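Long-range contacts in agarase (Pseudoalteromonas fuliginea, PDB 6XJ9), which probably hydrolyses agarose as a family GH50 agarase, with a CBM-like domain attached to its catalytic part: residues S588-T592 with P626-A632; Y598-N603 with Y615-F620; P473-D477 with V536-E541. All blocks are in the same frame, centred on the assembly; numbering follows the deposited sequence.

Interaction 1 (S588-T592 with P626-A632)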
loop_
_atom_site.group_PDB
_atom_site.type_symbol
_atom_site.label_atom_id
_atom_site.label_comp_id
_atom_site.label_asym_id
_atom_site.label_seq_id
_atom_site.Cartn_x
_atom_site.Cartn_y
_atom_site.Cartn_z
ATOM N N SER A 588 -46.742 15.177 -5.168
ATOM C CA SER A 588 -46.236 13.844 -4.895
ATOM C C SER A 588 -46.976 12.794 -5.723
ATOM O O SER A 588 -46.357 11.860 -6.225
ATOM C CB SER A 588 -46.330 13.565 -3.429
ATOM O OG SER A 588 -45.341 12.626 -3.054
ATOM N N ILE A 589 -48.300 12.958 -5.852
ATOM C CA ILE A 589 -49.153 12.055 -6.617
ATOM C C ILE A 589 -48.762 12.134 -8.091
ATOM O O ILE A 589 -48.633 11.106 -8.762
ATOM C CB ILE A 589 -50.646 12.388 -6.379
ATOM C CG1 ILE A 589 -51.138 11.840 -5.030
ATOM C CG2 ILE A 589 -51.524 11.914 -7.528
ATOM C CD1 ILE A 589 -52.523 12.327 -4.623
ATOM N N LEU A 590 -48.524 13.366 -8.560
ATOM C CA LEU A 590 -48.217 13.639 -9.955
ATOM C C LEU A 590 -46.822 13.110 -10.293
ATOM O O LEU A 590 -46.666 12.396 -11.286
ATOM C CB LEU A 590 -48.384 15.139 -10.241
ATOM C CG LEU A 590 -49.806 15.692 -10.081
ATOM C CD1 LEU A 590 -49.897 17.160 -10.504
ATOM C CD2 LEU A 590 -50.819 14.858 -10.848
ATOM N N LEU A 591 -45.831 13.388 -9.438
ATOM C CA LEU A 591 -44.488 12.857 -9.664
ATOM C C LEU A 591 -44.476 11.321 -9.614
ATOM O O LEU A 591 -43.873 10.680 -10.475
ATOM C CB LEU A 591 -43.475 13.480 -8.698
ATOM C CG LEU A 591 -42.028 13.001 -8.878
ATOM C CD1 LEU A 591 -41.536 13.299 -10.295
ATOM C CD2 LEU A 591 -41.104 13.654 -7.855
ATOM N N THR A 592 -45.154 10.722 -8.636
ATOM C CA THR A 592 -45.264 9.265 -8.592
ATOM C C THR A 592 -45.860 8.733 -9.896
ATOM O O THR A 592 -45.378 7.743 -10.427
ATOM C CB THR A 592 -46.089 8.777 -7.393
ATOM O OG1 THR A 592 -45.474 9.308 -6.223
ATOM C CG2 THR A 592 -46.136 7.266 -7.275
ATOM N N PRO A 626 -35.660 11.266 -5.862
ATOM C CA PRO A 626 -36.907 11.562 -5.152
ATOM C C PRO A 626 -37.533 10.252 -4.678
ATOM O O PRO A 626 -37.572 9.272 -5.432
ATOM C CB PRO A 626 -37.806 12.192 -6.223
ATOM C CG PRO A 626 -36.833 12.746 -7.256
ATOM C CD PRO A 626 -35.643 11.798 -7.236
ATOM N N ILE A 627 -38.016 10.240 -3.428
ATOM C CA ILE A 627 -38.665 9.062 -2.855
ATOM C C ILE A 627 -39.822 8.591 -3.741
ATOM O O ILE A 627 -40.057 7.394 -3.843
ATOM C CB ILE A 627 -39.092 9.267 -1.381
ATOM C CG1 ILE A 627 -39.427 7.941 -0.681
ATOM C CG2 ILE A 627 -40.257 10.247 -1.269
ATOM C CD1 ILE A 627 -38.226 7.027 -0.450
ATOM N N GLU A 628 -40.529 9.515 -4.406
ATOM C CA GLU A 628 -41.685 9.147 -5.214
ATOM C C GLU A 628 -41.255 8.278 -6.394
ATOM O O GLU A 628 -41.981 7.382 -6.835
ATOM C CB GLU A 628 -42.398 10.394 -5.740
ATOM C CG GLU A 628 -43.128 11.176 -4.661
ATOM C CD GLU A 628 -42.354 12.305 -4.001
ATOM O OE1 GLU A 628 -41.110 12.339 -4.129
ATOM O OE2 GLU A 628 -43.008 13.165 -3.357
ATOM N N VAL A 629 -40.063 8.579 -6.910
ATOM C CA VAL A 629 -39.539 7.922 -8.094
ATOM C C VAL A 629 -39.013 6.553 -7.673
ATOM O O VAL A 629 -39.239 5.564 -8.372
ATOM C CB VAL A 629 -38.470 8.804 -8.775
ATOM C CG1 VAL A 629 -37.819 8.105 -9.965
ATOM C CG2 VAL A 629 -39.053 10.149 -9.197
ATOM N N VAL A 630 -38.350 6.493 -6.509
ATOM C CA VAL A 630 -37.830 5.227 -6.013
ATOM C C VAL A 630 -39.001 4.278 -5.735
ATOM O O VAL A 630 -38.956 3.094 -6.075
ATOM C CB VAL A 630 -36.958 5.384 -4.751
ATOM C CG1 VAL A 630 -36.510 4.019 -4.241
ATOM C CG2 VAL A 630 -35.755 6.269 -4.975
ATOM N N LYS A 631 -40.038 4.826 -5.095
ATOM C CA LYS A 631 -41.247 4.091 -4.759
ATOM C C LYS A 631 -41.893 3.550 -6.032
ATOM O O LYS A 631 -42.264 2.386 -6.081
ATOM C CB LYS A 631 -42.196 4.944 -3.904
ATOM C CG LYS A 631 -43.496 4.257 -3.501
ATOM C CD LYS A 631 -44.481 5.184 -2.792
ATOM C CE LYS A 631 -45.870 4.584 -2.726
ATOM N NZ LYS A 631 -46.797 5.440 -1.950
ATOM N N ALA A 632 -42.015 4.387 -7.068
ATOM C CA ALA A 632 -42.622 3.945 -8.315
ATOM C C ALA A 632 -41.812 2.794 -8.903
ATOM O O ALA A 632 -42.385 1.786 -9.319
ATOM C CB ALA A 632 -42.752 5.094 -9.290
#

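Interaction 2 (Y598-N603 with Y615-F620)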
loop_
_atom_site.group_PDB
_atom_site.type_symbol
_atom_site.label_atom_id
_atom_site.label_comp_id
_atom_site.label_asym_id
_atom_site.label_seq_id
_atom_site.Cartn_x
_atom_site.Cartn_y
_atom_site.Cartn_z
ATOM N N TYR A 598 -43.205 5.704 -16.408
ATOM C CA TYR A 598 -41.864 5.438 -16.915
ATOM C C TYR A 598 -41.499 3.977 -16.686
ATOM O O TYR A 598 -41.114 3.276 -17.627
ATOM C CB TYR A 598 -40.769 6.321 -16.301
ATOM C CG TYR A 598 -39.375 5.884 -16.694
ATOM C CD1 TYR A 598 -38.876 6.172 -17.956
ATOM C CD2 TYR A 598 -38.555 5.168 -15.835
ATOM C CE1 TYR A 598 -37.611 5.775 -18.353
ATOM C CE2 TYR A 598 -37.278 4.767 -16.216
ATOM C CZ TYR A 598 -36.803 5.076 -17.479
ATOM O OH TYR A 598 -35.558 4.686 -17.898
ATOM N N PHE A 599 -41.575 3.546 -15.419
ATOM C CA PHE A 599 -41.110 2.216 -15.054
ATOM C C PHE A 599 -42.017 1.128 -15.616
ATOM O O PHE A 599 -41.544 0.035 -15.906
ATOM C CB PHE A 599 -40.859 2.112 -13.547
ATOM C CG PHE A 599 -39.602 2.841 -13.144
ATOM C CD1 PHE A 599 -38.355 2.293 -13.419
ATOM C CD2 PHE A 599 -39.661 4.090 -12.532
ATOM C CE1 PHE A 599 -37.191 2.971 -13.085
ATOM C CE2 PHE A 599 -38.495 4.760 -12.190
ATOM C CZ PHE A 599 -37.264 4.207 -12.476
ATOM N N SER A 600 -43.313 1.438 -15.750
ATOM C CA SER A 600 -44.271 0.488 -16.284
ATOM C C SER A 600 -43.937 0.186 -17.743
ATOM O O SER A 600 -43.981 -0.970 -18.156
ATOM C CB SER A 600 -45.667 1.033 -16.143
ATOM O OG SER A 600 -46.596 0.129 -16.705
ATOM N N VAL A 601 -43.611 1.246 -18.504
ATOM C CA VAL A 601 -43.277 1.107 -19.909
ATOM C C VAL A 601 -41.993 0.288 -20.032
ATOM O O VAL A 601 -41.928 -0.663 -20.817
ATOM C CB VAL A 601 -43.190 2.477 -20.619
ATOM C CG1 VAL A 601 -42.495 2.378 -21.957
ATOM C CG2 VAL A 601 -44.574 3.093 -20.799
ATOM N N VAL A 602 -40.977 0.620 -19.231
ATOM C CA VAL A 602 -39.712 -0.073 -19.418
ATOM C C VAL A 602 -39.880 -1.531 -18.998
ATOM O O VAL A 602 -39.453 -2.452 -19.695
ATOM C CB VAL A 602 -38.537 0.635 -18.721
ATOM C CG1 VAL A 602 -37.255 -0.174 -18.872
ATOM C CG2 VAL A 602 -38.342 2.051 -19.264
ATOM N N ASN A 603 -40.577 -1.729 -17.882
ATOM C CA ASN A 603 -40.846 -3.065 -17.377
ATOM C C ASN A 603 -41.595 -3.915 -18.410
ATOM O O ASN A 603 -41.306 -5.106 -18.558
ATOM C CB ASN A 603 -41.606 -3.002 -16.050
ATOM C CG ASN A 603 -41.892 -4.385 -15.519
ATOM O OD1 ASN A 603 -40.963 -5.104 -15.170
ATOM N ND2 ASN A 603 -43.153 -4.782 -15.532
ATOM N N TYR A 615 -34.623 -6.893 -14.552
ATOM C CA TYR A 615 -34.630 -5.481 -14.890
ATOM C C TYR A 615 -34.138 -4.709 -13.669
ATOM O O TYR A 615 -34.722 -4.826 -12.596
ATOM C CB TYR A 615 -36.040 -5.076 -15.328
ATOM C CG TYR A 615 -36.278 -3.593 -15.443
ATOM C CD1 TYR A 615 -35.297 -2.746 -15.933
ATOM C CD2 TYR A 615 -37.508 -3.047 -15.098
ATOM C CE1 TYR A 615 -35.519 -1.386 -16.062
ATOM C CE2 TYR A 615 -37.749 -1.691 -15.220
ATOM C CZ TYR A 615 -36.751 -0.861 -15.701
ATOM O OH TYR A 615 -36.975 0.480 -15.812
ATOM N N LEU A 616 -33.059 -3.937 -13.850
ATOM C CA LEU A 616 -32.264 -3.415 -12.751
ATOM C C LEU A 616 -32.477 -1.916 -12.578
ATOM O O LEU A 616 -31.691 -1.262 -11.885
ATOM C CB LEU A 616 -30.784 -3.689 -13.040
ATOM C CG LEU A 616 -30.429 -5.153 -13.270
ATOM C CD1 LEU A 616 -28.990 -5.259 -13.760
ATOM C CD2 LEU A 616 -30.621 -5.957 -11.983
ATOM N N GLY A 617 -33.524 -1.375 -13.211
ATOM C CA GLY A 617 -33.863 0.025 -12.996
ATOM C C GLY A 617 -32.992 0.975 -13.807
ATOM O O GLY A 617 -32.495 0.603 -14.868
ATOM N N ALA A 618 -32.810 2.201 -13.284
ATOM C CA ALA A 618 -32.360 3.332 -14.086
ATOM C C ALA A 618 -31.242 4.125 -13.407
ATOM O O ALA A 618 -30.948 5.240 -13.829
ATOM C CB ALA A 618 -33.537 4.223 -14.417
ATOM N N ARG A 619 -30.634 3.549 -12.372
ATOM C CA ARG A 619 -29.386 4.011 -11.780
ATOM C C ARG A 619 -29.551 5.441 -11.255
ATOM O O ARG A 619 -29.010 6.400 -11.823
ATOM C CB ARG A 619 -28.227 3.883 -12.784
ATOM C CG ARG A 619 -28.047 2.501 -13.396
ATOM C CD ARG A 619 -27.254 2.550 -14.699
ATOM N NE ARG A 619 -25.853 2.884 -14.484
ATOM C CZ ARG A 619 -24.964 2.065 -13.938
ATOM N NH1 ARG A 619 -25.332 0.847 -13.532
ATOM N NH2 ARG A 619 -23.711 2.465 -13.807
ATOM N N PHE A 620 -30.334 5.586 -10.183
ATOM C CA PHE A 620 -30.595 6.924 -9.662
ATOM C C PHE A 620 -29.348 7.428 -8.943
ATOM O O PHE A 620 -28.751 6.679 -8.181
ATOM C CB PHE A 620 -31.715 6.910 -8.620
ATOM C CG PHE A 620 -32.993 6.205 -8.994
ATOM C CD1 PHE A 620 -33.764 6.639 -10.063
ATOM C CD2 PHE A 620 -33.470 5.156 -8.210
ATOM C CE1 PHE A 620 -34.968 6.012 -10.363
ATOM C CE2 PHE A 620 -34.676 4.530 -8.510
ATOM C CZ PHE A 620 -35.420 4.953 -9.592
HETATM O O HOH W 1 -35.067 2.050 -16.625
#

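Interaction 3 (P473-D477 with V536-E541)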
loop_
_atom_site.group_PDB
_atom_site.type_symbol
_atom_site.label_atom_id
_atom_site.label_comp_id
_atom_site.label_asym_id
_atom_site.label_seq_id
_atom_site.Cartn_x
_atom_site.Cartn_y
_atom_site.Cartn_z
ATOM N N PRO A 473 -38.328 12.236 -20.904
ATOM C CA PRO A 473 -39.319 11.739 -21.858
ATOM C C PRO A 473 -40.742 12.037 -21.399
ATOM O O PRO A 473 -41.071 11.872 -20.221
ATOM C CB PRO A 473 -39.096 10.224 -21.857
ATOM C CG PRO A 473 -38.448 9.947 -20.512
ATOM C CD PRO A 473 -37.596 11.165 -20.214
ATOM N N ASP A 474 -41.599 12.454 -22.337
ATOM C CA ASP A 474 -43.015 12.433 -22.011
ATOM C C ASP A 474 -43.498 10.996 -22.142
ATOM O O ASP A 474 -43.776 10.520 -23.249
ATOM C CB ASP A 474 -43.866 13.386 -22.847
ATOM C CG ASP A 474 -45.288 13.463 -22.325
ATOM O OD1 ASP A 474 -45.820 12.408 -21.857
ATOM O OD2 ASP A 474 -45.843 14.570 -22.356
ATOM N N VAL A 475 -43.597 10.330 -20.990
ATOM C CA VAL A 475 -43.751 8.883 -20.954
ATOM C C VAL A 475 -45.178 8.469 -21.311
ATOM O O VAL A 475 -45.424 7.285 -21.551
ATOM C CB VAL A 475 -43.276 8.291 -19.613
ATOM C CG1 VAL A 475 -41.773 8.462 -19.449
ATOM C CG2 VAL A 475 -44.015 8.891 -18.425
ATOM N N PHE A 476 -46.100 9.441 -21.366
ATOM C CA PHE A 476 -47.471 9.188 -21.797
ATOM C C PHE A 476 -47.618 9.396 -23.306
ATOM O O PHE A 476 -48.711 9.216 -23.846
ATOM C CB PHE A 476 -48.474 10.036 -21.006
ATOM C CG PHE A 476 -48.675 9.596 -19.577
ATOM C CD1 PHE A 476 -49.531 8.547 -19.268
ATOM C CD2 PHE A 476 -47.995 10.215 -18.538
ATOM C CE1 PHE A 476 -49.702 8.135 -17.953
ATOM C CE2 PHE A 476 -48.162 9.795 -17.225
ATOM C CZ PHE A 476 -49.010 8.753 -16.936
ATOM N N ASP A 477 -46.524 9.786 -23.978
ATOM C CA ASP A 477 -46.515 9.888 -25.433
ATOM C C ASP A 477 -46.367 8.478 -26.001
ATOM O O ASP A 477 -45.378 7.813 -25.712
ATOM C CB ASP A 477 -45.425 10.849 -25.940
ATOM C CG ASP A 477 -45.305 10.965 -27.458
ATOM O OD1 ASP A 477 -46.231 10.515 -28.165
ATOM O OD2 ASP A 477 -44.290 11.512 -27.929
ATOM N N VAL A 536 -49.470 18.021 -24.595
ATOM C CA VAL A 536 -48.506 17.488 -23.638
ATOM C C VAL A 536 -49.139 16.304 -22.903
ATOM O O VAL A 536 -49.843 16.484 -21.909
ATOM C CB VAL A 536 -48.022 18.573 -22.650
ATOM C CG1 VAL A 536 -46.997 18.028 -21.663
ATOM C CG2 VAL A 536 -47.471 19.806 -23.352
ATOM N N PRO A 537 -48.946 15.055 -23.385
ATOM C CA PRO A 537 -49.574 13.883 -22.767
ATOM C C PRO A 537 -49.459 13.779 -21.245
ATOM O O PRO A 537 -50.444 13.483 -20.577
ATOM C CB PRO A 537 -48.894 12.717 -23.490
ATOM C CG PRO A 537 -48.610 13.283 -24.875
ATOM C CD PRO A 537 -48.220 14.721 -24.616
ATOM N N THR A 538 -48.269 14.042 -20.693
ATOM C CA THR A 538 -48.098 13.970 -19.250
ATOM C C THR A 538 -49.018 14.967 -18.546
ATOM O O THR A 538 -49.509 14.691 -17.455
ATOM C CB THR A 538 -46.637 14.137 -18.820
ATOM O OG1 THR A 538 -45.926 13.013 -19.343
ATOM C CG2 THR A 538 -46.491 14.177 -17.312
ATOM N N LYS A 539 -49.226 16.143 -19.148
ATOM C CA LYS A 539 -50.121 17.118 -18.544
ATOM C C LYS A 539 -51.566 16.611 -18.615
ATOM O O LYS A 539 -52.310 16.705 -17.643
ATOM C CB LYS A 539 -49.938 18.511 -19.160
ATOM C CG LYS A 539 -51.037 19.517 -18.814
ATOM C CD LYS A 539 -51.199 19.787 -17.317
ATOM C CE LYS A 539 -52.244 20.837 -16.994
ATOM N NZ LYS A 539 -51.955 22.137 -17.651
ATOM N N ALA A 540 -51.948 16.044 -19.762
ATOM C CA ALA A 540 -53.266 15.441 -19.907
ATOM C C ALA A 540 -53.502 14.409 -18.800
ATOM O O ALA A 540 -54.615 14.321 -18.280
ATOM C CB ALA A 540 -53.430 14.848 -21.285
ATOM N N GLU A 541 -52.448 13.674 -18.410
ATOM C CA GLU A 541 -52.580 12.710 -17.323
ATOM C C GLU A 541 -52.738 13.422 -15.981
ATOM O O GLU A 541 -53.545 12.997 -15.163
ATOM C CB GLU A 541 -51.446 11.681 -17.276
ATOM C CG GLU A 541 -51.591 10.657 -16.152
ATOM C CD GLU A 541 -52.712 9.635 -16.315
ATOM O OE1 GLU A 541 -53.462 9.712 -17.317
ATOM O OE2 GLU A 541 -52.847 8.770 -15.433
#

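Interaction 1 (S588-T592 with P626-A632)
Backbones come closest where T592 faces E628, their CA atoms 4.9 Å apart; the segment axes of 588-592 and 627-632 approach to 8.8 Å and cross at -45°, running in broadly the same direction. This is helix-helix packing on the outside of the (β/α)8 barrel expected of a GH50 enzyme: long helix 584-609 lies against the short helix 627-634, which follows strand 620-621. E628 is the main bridge. Its chain bends at chi2 and brings the carboxylate to S588, whose OG donates to OE2; the modelled 2.4 Å between S588 OG and E628 OE2 is very short, and that exact length is doubtful. Y522 also hydrogen-bonds OE2 and H521 bonds OE1, so this buried carboxylate is held by partners at both oxygens and its rotation is largely fixed. Beside it, L591 reaches across at about a right angle to P626, CD2 lying 4.0 Å from P626 CB, while L591 CG rests 4.1 Å from V629 CG2. V525 of helix 523-529 also packs on the L591 side chain. A632 adds its methyl, CB sitting 3.9 Å from T592 O. T592 has its hydroxyl beside its own backbone N (chi1 -56°), which turns OG1 back to S588 O at 2.7 Å, tilted 28° from the carbonyl plane. The backbone N of T592 reaches the same oxygen from the other face, so two donors grip it, and T592 OG1 meanwhile packs 3.3 Å from E628 CB.

Interaction 2 (Y598-N603 with Y615-F620)
Helical segment 598-603 and the irregular 615-620 run past each other in opposite senses, with CA atoms 7.8 Å apart for F599 and G617 and 7.1 Å for N603 and Y615. Y615 has CG anti to N (chi1 168°), which carries its ring up against the helix, and its phenol oxygen wedges between two helix side chains: OH is 3.1 Å from V602 CG1 and 3.3 Å from F599 CD1, the latter met at the ring edge, a tight fit. V602 and Y615 cross at about a right angle. In the probable (β/α)8 barrel, 615-620 belongs to the barrel wall: L616 and G617 make backbone hydrogen bonds to V504 and I506 of the neighbouring strand region, and R619 pairs with E668. F599 meets F620 rim to rim, CZ to CZ at 3.5 Å with the planes at 76°, while Y598 CD2 lies over the centre of one F599 face. A618 CB touches F599 CE1 at 4.1 Å. A water ties the polar ends together, 2.6 Å from Y615 OH in the plane of that ring and donating to Y598 OH at 3.0 Å, with a weak bond to G617 O. Y598 OH also hydrogen-bonds D507.

Interaction 3 (P473-D477 with V536-E541)
F476 lies with one ring face under the aliphatic part of E541: CB sits 3.7 Å from the ring centroid and only 9° off its normal, a CH-pi contact, and CG continues over the rim at CZ. The bend at chi2 of E541 lays its carboxylate nearly along the ring, planes 24° apart, and R544 takes up OE2 in a salt bridge. In the ring plane, at the edge, T538 OG1 stands 3.6 Å from F476 CD2. T538 OG1 also donates to D474 OD1 at 2.6 Å, arriving from above the carboxylate plane. D474 OD2 in turn receives T538 N at 3.0 Å on its syn lone pair, along an almost straight bond of 173°. Both oxygens are thus used at the start of helix 537-550, where V536 is the N-cap. OD1 has a second task: it accepts F476 N at 3.0 Å, closing an Asx turn within the type I beta turn D474-D477. P537, which has no N-H to offer, packs with carbon instead, its CB 3.7 Å from F476 CB and its CD 3.3 Å from D474 OD2. The turn leads straight into helix 478-495, for which D477 is the N-cap. V475 is directed the other way, onto Y594 and Y598 of helix 584-609. With three donors on one buried carboxylate at a helix N terminus, D474 is probably ionised, its negative charge favourably placed against the positive end of the helix dipole.

Overall arrangement
From the N terminus, interaction 3 comes first: the turn 473-477 ahead of helix 478-495 is joined to the start of helix 537-550, closing a loop of 58 residues. Interaction 1 then opens on helix 584-609 and closes at helix 627-634, 33 residues later. Interaction 2 is nested inside that loop, starting further along the same helix and returning after 11 residues to the 615-620 segment. Interaction 3 is in series with both, and none cross. Interactions 1 and 2 touch where V629 packs on F599 and F620; V475 of interaction 3 meets Y598 of interaction 2. Helix 584-609 therefore links strand 620-621, neighbouring helix and outer turn.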